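PDB 6F2P: paenibacillus xanthan lyase from Paenibacillus, which probably cleaves the polysaccharide xanthan by beta-elimination, as a polysaccharide lyase of family 8. Local coordinates for residues Asn766-Ala770 with Glu771-Ile775. Sequence-based numbering, arbitrary orientation.
Sequences NPYEA and EALPI. With CA (calcium ion), chain C.
Just past strand 768-769 the backbone winds into a short 3-10 turn, in which Ala772 N donates to Glu769 O (2.9 Å) and Leu773 N to Ala770 O (3.2 Å), both bonds fairly straight at the hydrogen. A water donates to Ala770 O and Leu773 O, bridging the turn and the chain that leaves it. The turn brings the side chains of Glu769 and Glu771 side by side, pointing the same way onto one calcium ion. Glu769 gives a single oxygen, OE2, at 2.5 Å from the calcium, whereas Glu771 grips the metal with both OE1 (2.6 Å) and OE2 (2.3 Å). With CG set between backbone N and carbonyl carbon (chi1 67°) and the chain bent again at chi2, the Glu771 carboxylate folds back beside CB of Glu769. The carboxylate planes stand 36° apart, and the metal probably offsets the repulsion between them. Backbone oxygens of Ser791, Lys794 and Asp894 also bind the ion. On another side of the turn Leu773 lays its CG against Glu769 O, while CD1 approaches CB of Tyr768 at 4.3 Å and CD2 lies at the ring edge, near its plane. An alanine in place of Leu773 would probably leave a gap beside Tyr768 and Phe809, whose apolar contacts with the leucine branches would be lost. Tyr768 and Ala770 pair by backbone bonds with Phe896 and Asp894 of strand 891-900, and the Tyr768 hydroxyl bonds Asp812 O; Leu773 packs on strand 806-813, so the turn passes from one sheet of this beta domain to the other, which strand 775-778 joins at its edge.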
ATOM      1  N   ASN A 766      31.398   6.738   6.004  1.00 28.32           N
ATOM      2  CA  ASN A 766      31.855   7.026   7.360  1.00 30.10           C
ATOM      3  C   ASN A 766      31.934   8.523   7.624  1.00 27.87           C
ATOM      4  O   ASN A 766      32.374   9.278   6.761  1.00 30.24           O
ATOM      5  CB  ASN A 766      33.223   6.377   7.615  1.00 28.85           C
ATOM      6  CG  ASN A 766      33.121   4.883   7.890  1.00 33.58           C
ATOM      7  OD1 ASN A 766      32.198   4.425   8.569  1.00 33.26           O
ATOM      8  ND2 ASN A 766      34.072   4.117   7.364  1.00 24.02           N
ATOM      9  N   PRO A 767      31.488   8.960   8.814  1.00 30.36           N
ATOM     10  CA  PRO A 767      30.852   8.100   9.819  1.00 30.45           C
ATOM     11  C   PRO A 767      29.342   7.987   9.596  1.00 29.55           C
ATOM     12  O   PRO A 767      28.747   8.855   8.952  1.00 32.97           O
ATOM     13  CB  PRO A 767      31.132   8.842  11.127  1.00 24.06           C
ATOM     14  CG  PRO A 767      31.123  10.278  10.727  1.00 28.44           C
ATOM     15  CD  PRO A 767      31.675  10.338   9.312  1.00 20.92           C
ATOM     16  N   TYR A 768      28.739   6.917  10.108  1.00 23.34           N
ATOM     17  CA  TYR A 768      27.296   6.761  10.076  1.00 22.72           C
ATOM     18  C   TYR A 768      26.754   7.489  11.299  1.00 25.37           C
ATOM     19  O   TYR A 768      26.819   6.959  12.404  1.00 27.43           O
ATOM     20  CB  TYR A 768      26.917   5.286  10.198  1.00 25.91           C
ATOM     21  CG  TYR A 768      27.246   4.397   9.014  1.00 23.97           C
ATOM     22  CD1 TYR A 768      28.493   3.794   8.891  1.00 26.97           C
ATOM     23  CD2 TYR A 768      26.290   4.118   8.049  1.00 23.43           C
ATOM     24  CE1 TYR A 768      28.785   2.965   7.822  1.00 24.49           C
ATOM     25  CE2 TYR A 768      26.571   3.292   6.982  1.00 21.15           C
ATOM     26  CZ  TYR A 768      27.820   2.721   6.873  1.00 25.54           C
ATOM     27  OH  TYR A 768      28.099   1.899   5.807  1.00 25.86           O
ATOM     28  N   GLU A 769      26.231   8.699  11.120  1.00 24.73           N
ATOM     29  CA  GLU A 769      25.759   9.483  12.261  1.00 24.45           C
ATOM     30  C   GLU A 769      24.521   8.881  12.900  1.00 28.78           C
ATOM     31  O   GLU A 769      23.492   8.715  12.243  1.00 29.09           O
ATOM     32  CB  GLU A 769      25.484  10.927  11.849  1.00 27.45           C
ATOM     33  CG  GLU A 769      26.679  11.609  11.211  1.00 21.06           C
ATOM     34  CD  GLU A 769      27.759  11.970  12.219  1.00 25.96           C
ATOM     35  OE1 GLU A 769      28.684  12.714  11.838  1.00 31.78           O
ATOM     36  OE2 GLU A 769      27.691  11.527  13.388  1.00 26.54           O
ATOM     37  N   ALA A 770      24.633   8.563  14.187  1.00 27.12           N
ATOM     38  CA  ALA A 770      23.550   7.931  14.928  1.00 24.90           C
ATOM     39  C   ALA A 770      22.279   8.766  14.839  1.00 23.25           C
ATOM     40  O   ALA A 770      21.192   8.238  14.634  1.00 23.71           O
ATOM     41  CB  ALA A 770      23.952   7.735  16.378  1.00 29.68           C
ATOM     42  N   GLU A 771      22.434  10.079  14.965  1.00 22.59           N
ATOM     43  CA  GLU A 771      21.303  10.994  14.925  1.00 25.33           C
ATOM     44  C   GLU A 771      20.551  10.990  13.595  1.00 25.05           C
ATOM     45  O   GLU A 771      19.488  11.589  13.489  1.00 24.44           O
ATOM     46  CB  GLU A 771      21.761  12.423  15.237  1.00 28.33           C
ATOM     47  CG  GLU A 771      22.677  13.036  14.183  1.00 24.98           C
ATOM     48  CD  GLU A 771      24.148  12.931  14.562  1.00 27.48           C
ATOM     49  OE1 GLU A 771      24.968  13.715  14.025  1.00 21.59           O
ATOM     50  OE2 GLU A 771      24.472  12.069  15.407  1.00 24.65           O
ATOM     51  N   ALA A 772      21.097  10.337  12.575  1.00 26.84           N
ATOM     52  CA  ALA A 772      20.453  10.351  11.263  1.00 25.50           C
ATOM     53  C   ALA A 772      20.205   8.948  10.723  1.00 29.39           C
ATOM     54  O   ALA A 772      19.957   8.760   9.525  1.00 27.78           O
ATOM     55  CB  ALA A 772      21.268  11.172  10.272  1.00 17.95           C
ATOM     56  N   LEU A 773      20.258   7.965  11.611  1.00 21.64           N
ATOM     57  CA  LEU A 773      20.059   6.583  11.211  1.00 21.61           C
ATOM     58  C   LEU A 773      18.616   6.147  11.402  1.00 25.86           C
ATOM     59  O   LEU A 773      18.041   6.338  12.473  1.00 21.79           O
ATOM     60  CB  LEU A 773      20.989   5.668  12.000  1.00 23.08           C
ATOM     61  CG  LEU A 773      22.440   5.720  11.540  1.00 24.46           C
ATOM     62  CD1 LEU A 773      23.327   4.879  12.456  1.00 25.38           C
ATOM     63  CD2 LEU A 773      22.527   5.252  10.089  1.00 25.18           C
ATOM     64  N   PRO A 774      18.026   5.565  10.353  1.00 24.97           N
ATOM     65  CA  PRO A 774      16.673   5.009  10.446  1.00 25.10           C
ATOM     66  C   PRO A 774      16.651   3.925  11.504  1.00 25.46           C
ATOM     67  O   PRO A 774      17.581   3.113  11.557  1.00 25.30           O
ATOM     68  CB  PRO A 774      16.435   4.407   9.055  1.00 24.64           C
ATOM     69  CG  PRO A 774      17.809   4.255   8.455  1.00 24.50           C
ATOM     70  CD  PRO A 774      18.628   5.367   9.024  1.00 19.98           C
ATOM     71  N   ILE A 775      15.628   3.927  12.351  1.00 22.76           N
ATOM     72  CA  ILE A 775      15.554   2.938  13.410  1.00 23.87           C
ATOM     73  C   ILE A 775      14.609   1.810  13.037  1.00 28.46           C
ATOM     74  O   ILE A 775      13.440   2.037  12.715  1.00 28.53           O
ATOM     75  CB  ILE A 775      15.119   3.562  14.726  1.00 24.41           C
ATOM     76  CG1 ILE A 775      16.180   4.555  15.200  1.00 24.76           C
ATOM     77  CG2 ILE A 775      14.876   2.475  15.765  1.00 23.71           C
ATOM     78  CD1 ILE A 775      15.784   5.338  16.444  1.00 26.41           C
TER
HETATM   79 CA    CA C1102      26.695  12.445  15.535  1.00 24.30          CA
HETATM   80  O   HOH W   1      18.234   7.505  15.137  1.00 30.99           O